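Local coordinates for collagen alpha-1(XV) chain (Homo sapiens, PDB 3N3F), which probably drives three collagen XV chains to select one another and associate into a trimer, from which the collagen triple helix can fold, at residues A[12-23]-A[34-42]. Residues are numbered along the deposited sequence; the frame is centred on the assembly and turned at random.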
loop_
_atom_site.group_PDB
_atom_site.type_symbol
_atom_site.label_atom_id
_atom_site.label_comp_id
_atom_site.label_asym_id
_atom_site.label_seq_id
_atom_site.Cartn_x
_atom_site.Cartn_y
_atom_site.Cartn_z
ATOM N N MET A 12 2.453 17.760 1.506
ATOM C CA MET A 12 1.338 16.914 1.090
ATOM C C MET A 12 -0.005 17.566 1.441
ATOM O O MET A 12 -0.917 17.617 0.614
ATOM C CB MET A 12 1.436 15.546 1.775
ATOM C CG MET A 12 0.225 14.646 1.554
ATOM S SD MET A 12 0.253 13.152 2.584
ATOM C CE MET A 12 -0.521 13.731 4.079
ATOM N N LEU A 13 -0.116 18.064 2.672
ATOM C CA LEU A 13 -1.339 18.701 3.155
ATOM C C LEU A 13 -1.805 19.904 2.332
ATOM O O LEU A 13 -3.000 20.168 2.240
ATOM C CB LEU A 13 -1.170 19.135 4.617
ATOM C CG LEU A 13 -1.019 18.056 5.695
ATOM C CD1 LEU A 13 -0.749 18.717 7.041
ATOM C CD2 LEU A 13 -2.278 17.201 5.762
ATOM N N GLN A 14 -0.874 20.637 1.732
ATOM C CA GLN A 14 -1.262 21.801 0.944
ATOM C C GLN A 14 -1.512 21.496 -0.532
ATOM O O GLN A 14 -1.913 22.375 -1.298
ATOM C CB GLN A 14 -0.210 22.906 1.086
ATOM C CG GLN A 14 1.181 22.529 0.617
ATOM C CD GLN A 14 2.206 23.607 0.925
ATOM O OE1 GLN A 14 3.357 23.528 0.494
ATOM N NE2 GLN A 14 1.792 24.619 1.680
ATOM N N LYS A 15 -1.296 20.247 -0.925
ATOM C CA LYS A 15 -1.492 19.846 -2.313
ATOM C C LYS A 15 -2.499 18.710 -2.458
ATOM O O LYS A 15 -2.306 17.789 -3.245
ATOM C CB LYS A 15 -0.147 19.449 -2.924
ATOM C CG LYS A 15 0.838 20.611 -3.000
ATOM C CD LYS A 15 2.200 20.168 -3.496
ATOM C CE LYS A 15 3.112 21.363 -3.747
ATOM N NZ LYS A 15 3.280 22.206 -2.534
ATOM N N ALA A 16 -3.587 18.803 -1.703
ATOM C CA ALA A 16 -4.643 17.803 -1.725
ATOM C C ALA A 16 -5.293 17.662 -3.098
ATOM O O ALA A 16 -5.738 16.578 -3.471
ATOM C CB ALA A 16 -5.707 18.149 -0.683
ATOM N N HIS A 17 -5.349 18.754 -3.851
ATOM C CA HIS A 17 -5.972 18.722 -5.169
ATOM C C HIS A 17 -5.057 18.252 -6.292
ATOM O O HIS A 17 -5.482 18.144 -7.443
ATOM C CB HIS A 17 -6.555 20.093 -5.501
ATOM C CG HIS A 17 -7.602 20.541 -4.530
ATOM N ND1 HIS A 17 -8.688 19.759 -4.197
ATOM C CD2 HIS A 17 -7.719 21.678 -3.804
ATOM C CE1 HIS A 17 -9.428 20.395 -3.307
ATOM N NE2 HIS A 17 -8.862 21.561 -3.050
ATOM N N LEU A 18 -3.802 17.968 -5.960
ATOM C CA LEU A 18 -2.859 17.479 -6.957
ATOM C C LEU A 18 -2.809 15.956 -6.906
ATOM O O LEU A 18 -2.171 15.321 -7.740
ATOM C CB LEU A 18 -1.456 18.044 -6.709
ATOM C CG LEU A 18 -1.260 19.551 -6.895
ATOM C CD1 LEU A 18 0.207 19.905 -6.694
ATOM C CD2 LEU A 18 -1.716 19.958 -8.285
ATOM N N VAL A 19 -3.490 15.373 -5.925
ATOM C CA VAL A 19 -3.502 13.923 -5.778
ATOM C C VAL A 19 -4.915 13.368 -5.867
ATOM O O VAL A 19 -5.799 13.783 -5.120
ATOM C CB VAL A 19 -2.899 13.489 -4.426
ATOM C CG1 VAL A 19 -2.735 11.975 -4.396
ATOM C CG2 VAL A 19 -1.562 14.185 -4.195
ATOM N N ILE A 20 -5.118 12.419 -6.777
ATOM C CA ILE A 20 -6.430 11.809 -6.956
ATOM C C ILE A 20 -6.702 10.787 -5.860
ATOM O O ILE A 20 -5.804 10.070 -5.425
ATOM C CB ILE A 20 -6.546 11.089 -8.324
ATOM C CG1 ILE A 20 -6.312 12.081 -9.467
ATOM C CG2 ILE A 20 -7.930 10.455 -8.464
ATOM C CD1 ILE A 20 -7.371 13.153 -9.576
ATOM N N GLU A 21 -7.949 10.740 -5.412
ATOM C CA GLU A 21 -8.362 9.795 -4.387
ATOM C C GLU A 21 -7.909 8.391 -4.793
ATOM O O GLU A 21 -7.931 8.043 -5.972
ATOM C CB GLU A 21 -9.887 9.860 -4.243
ATOM C CG GLU A 21 -10.555 8.640 -3.638
ATOM C CD GLU A 21 -12.049 8.852 -3.433
ATOM O OE1 GLU A 21 -12.697 9.446 -4.322
ATOM O OE2 GLU A 21 -12.577 8.421 -2.390
ATOM N N GLY A 22 -7.478 7.597 -3.819
ATOM C CA GLY A 22 -7.029 6.245 -4.112
ATOM C C GLY A 22 -5.580 6.141 -4.554
ATOM O O GLY A 22 -5.165 5.104 -5.070
ATOM N N THR A 23 -4.809 7.210 -4.355
ATOM C CA THR A 23 -3.396 7.236 -4.731
ATOM C C THR A 23 -2.529 7.106 -3.484
ATOM O O THR A 23 -2.908 7.566 -2.409
ATOM C CB THR A 23 -3.020 8.565 -5.440
ATOM O OG1 THR A 23 -3.749 8.682 -6.665
ATOM C CG2 THR A 23 -1.530 8.613 -5.742
ATOM N N PHE A 34 1.154 7.526 2.962
ATOM C CA PHE A 34 -0.219 7.947 3.208
ATOM C C PHE A 34 -1.016 7.560 1.977
ATOM O O PHE A 34 -0.444 7.218 0.945
ATOM C CB PHE A 34 -0.298 9.464 3.392
ATOM C CG PHE A 34 0.122 9.930 4.750
ATOM C CD1 PHE A 34 -0.822 10.127 5.752
ATOM C CD2 PHE A 34 1.464 10.159 5.036
ATOM C CE1 PHE A 34 -0.434 10.547 7.019
ATOM C CE2 PHE A 34 1.861 10.578 6.300
ATOM C CZ PHE A 34 0.911 10.773 7.293
ATOM N N ILE A 35 -2.334 7.584 2.095
ATOM C CA ILE A 35 -3.188 7.271 0.966
ATOM C C ILE A 35 -4.183 8.409 0.853
ATOM O O ILE A 35 -4.761 8.835 1.848
ATOM C CB ILE A 35 -3.963 5.958 1.171
ATOM C CG1 ILE A 35 -4.727 6.013 2.492
ATOM C CG2 ILE A 35 -3.008 4.784 1.153
ATOM C CD1 ILE A 35 -5.822 4.994 2.598
ATOM N N ARG A 36 -4.357 8.912 -0.359
ATOM C CA ARG A 36 -5.289 9.993 -0.618
ATOM C C ARG A 36 -6.679 9.357 -0.707
ATOM O O ARG A 36 -6.908 8.477 -1.533
ATOM C CB ARG A 36 -4.936 10.662 -1.948
ATOM C CG ARG A 36 -4.954 12.176 -1.938
ATOM C CD ARG A 36 -6.260 12.695 -1.426
ATOM N NE ARG A 36 -6.570 14.028 -1.924
ATOM C CZ ARG A 36 -7.724 14.638 -1.683
ATOM N NH1 ARG A 36 -8.643 14.022 -0.956
ATOM N NH2 ARG A 36 -7.967 15.842 -2.180
ATOM N N VAL A 37 -7.596 9.779 0.154
ATOM C CA VAL A 37 -8.947 9.229 0.123
ATOM C C VAL A 37 -9.977 10.343 0.036
ATOM O O VAL A 37 -9.636 11.513 -0.116
ATOM C CB VAL A 37 -9.255 8.376 1.373
ATOM C CG1 VAL A 37 -8.256 7.239 1.480
ATOM C CG2 VAL A 37 -9.226 9.239 2.619
ATOM N N ARG A 38 -11.245 9.972 0.128
ATOM C CA ARG A 38 -12.315 10.952 0.062
ATOM C C ARG A 38 -12.246 11.902 1.257
ATOM O O ARG A 38 -12.313 11.474 2.412
ATOM C CB ARG A 38 -13.666 10.238 0.039
ATOM C CG ARG A 38 -14.875 11.151 -0.028
ATOM C CD ARG A 38 -16.145 10.317 -0.001
ATOM N NE ARG A 38 -16.186 9.452 1.176
ATOM C CZ ARG A 38 -17.023 8.431 1.330
ATOM N NH1 ARG A 38 -17.899 8.136 0.379
ATOM N NH2 ARG A 38 -16.984 7.703 2.439
ATOM N N ASP A 39 -12.102 13.191 0.958
ATOM C CA ASP A 39 -12.037 14.251 1.959
ATOM C C ASP A 39 -10.778 14.295 2.814
ATOM O O ASP A 39 -10.781 14.874 3.900
ATOM C CB ASP A 39 -13.269 14.192 2.866
ATOM C CG ASP A 39 -14.567 14.239 2.084
ATOM O OD1 ASP A 39 -14.703 15.118 1.208
ATOM O OD2 ASP A 39 -15.452 13.400 2.349
ATOM N N GLY A 40 -9.695 13.694 2.333
ATOM C CA GLY A 40 -8.468 13.736 3.104
ATOM C C GLY A 40 -7.459 12.660 2.776
ATOM O O GLY A 40 -7.317 12.245 1.630
ATOM N N TRP A 41 -6.749 12.222 3.809
ATOM C CA TRP A 41 -5.736 11.191 3.685
ATOM C C TRP A 41 -5.842 10.275 4.892
ATOM O O TRP A 41 -6.501 10.595 5.882
ATOM C CB TRP A 41 -4.327 11.798 3.696
ATOM C CG TRP A 41 -4.083 12.936 2.752
ATOM C CD1 TRP A 41 -3.439 12.881 1.548
ATOM C CD2 TRP A 41 -4.416 14.311 2.966
ATOM N NE1 TRP A 41 -3.342 14.139 1.004
ATOM C CE2 TRP A 41 -3.933 15.036 1.855
ATOM C CE3 TRP A 41 -5.072 15.004 3.995
ATOM C CZ2 TRP A 41 -4.088 16.424 1.739
ATOM C CZ3 TRP A 41 -5.224 16.385 3.879
ATOM C CH2 TRP A 41 -4.733 17.078 2.760
ATOM N N LYS A 42 -5.174 9.133 4.799
ATOM C CA LYS A 42 -5.110 8.165 5.885
ATOM C C LYS A 42 -3.684 7.639 5.877
ATOM O O LYS A 42 -3.141 7.323 4.820
ATOM C CB LYS A 42 -6.098 7.018 5.667
ATOM C CG LYS A 42 -7.541 7.364 6.008
ATOM C CD LYS A 42 -8.438 6.139 5.877
ATOM C CE LYS A 42 -9.836 6.418 6.387
ATOM N NZ LYS A 42 -10.714 5.218 6.282
HETATM O O HOH W 1 -1.909 15.572 -1.080
#
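Met12 wedges its thioether between Phe34 and Trp41. With CG anti to the backbone N (chi1 172°) and the chain bending only at the last torsion, CE lies over a face of both rings, 4.0 Å from the centroid of the Phe34 ring, while SD makes Met-aromatic contacts with each. Leu13 CD2 covers the six-membered ring of Trp41, and Ala16 CB comes obliquely to within 3.4 Å of Trp41 CZ2. A water at the indole edge, in its plane, accepts from Trp41 NE1 and donates to Met12 O, with a weaker bond to Lys15 O. Phe6 and Ile25 of the same chain also pack on Met12.

Next to this core the Arg36 side chain, bent at chi2, passes obliquely across Val19, whose CG1 packs on Arg36 CG, and grips one carbonyl side-on: NE (3.1 Å) and NH2 (2.7 Å) both donate to Ala16 O, which lies in the guanidinium plane. NE approaches on a lone pair, NH2 from above the carbonyl plane. NH1 turns back to Val37 O in its own hairpin. Cut back to an alanine here, the chain would probably leave Ala16 O without either donor, open a gap beside Val19 and free the 16-19 loop to shift. The Arg36 backbone is tied too, N to Thr23 O at 2.8 Å, where the type II turn 20-23 leads into strand 23-27.

The other end is looser. Glu21 and Arg38 lie side by side without a salt bridge; their polar ends reach the second subunit instead, Glu21 OE2 to Tyr26 OH and Arg38 NH2 to Asp29 O. Chemically, then, CH-pi and Met-aromatic packing joins helix 9-13 to the hairpin, a buried arginine side chain holds the following loop by a single carbonyl, Ala16 O, and the charged margin bonds to the second subunit, consistent with a part in trimer assembly.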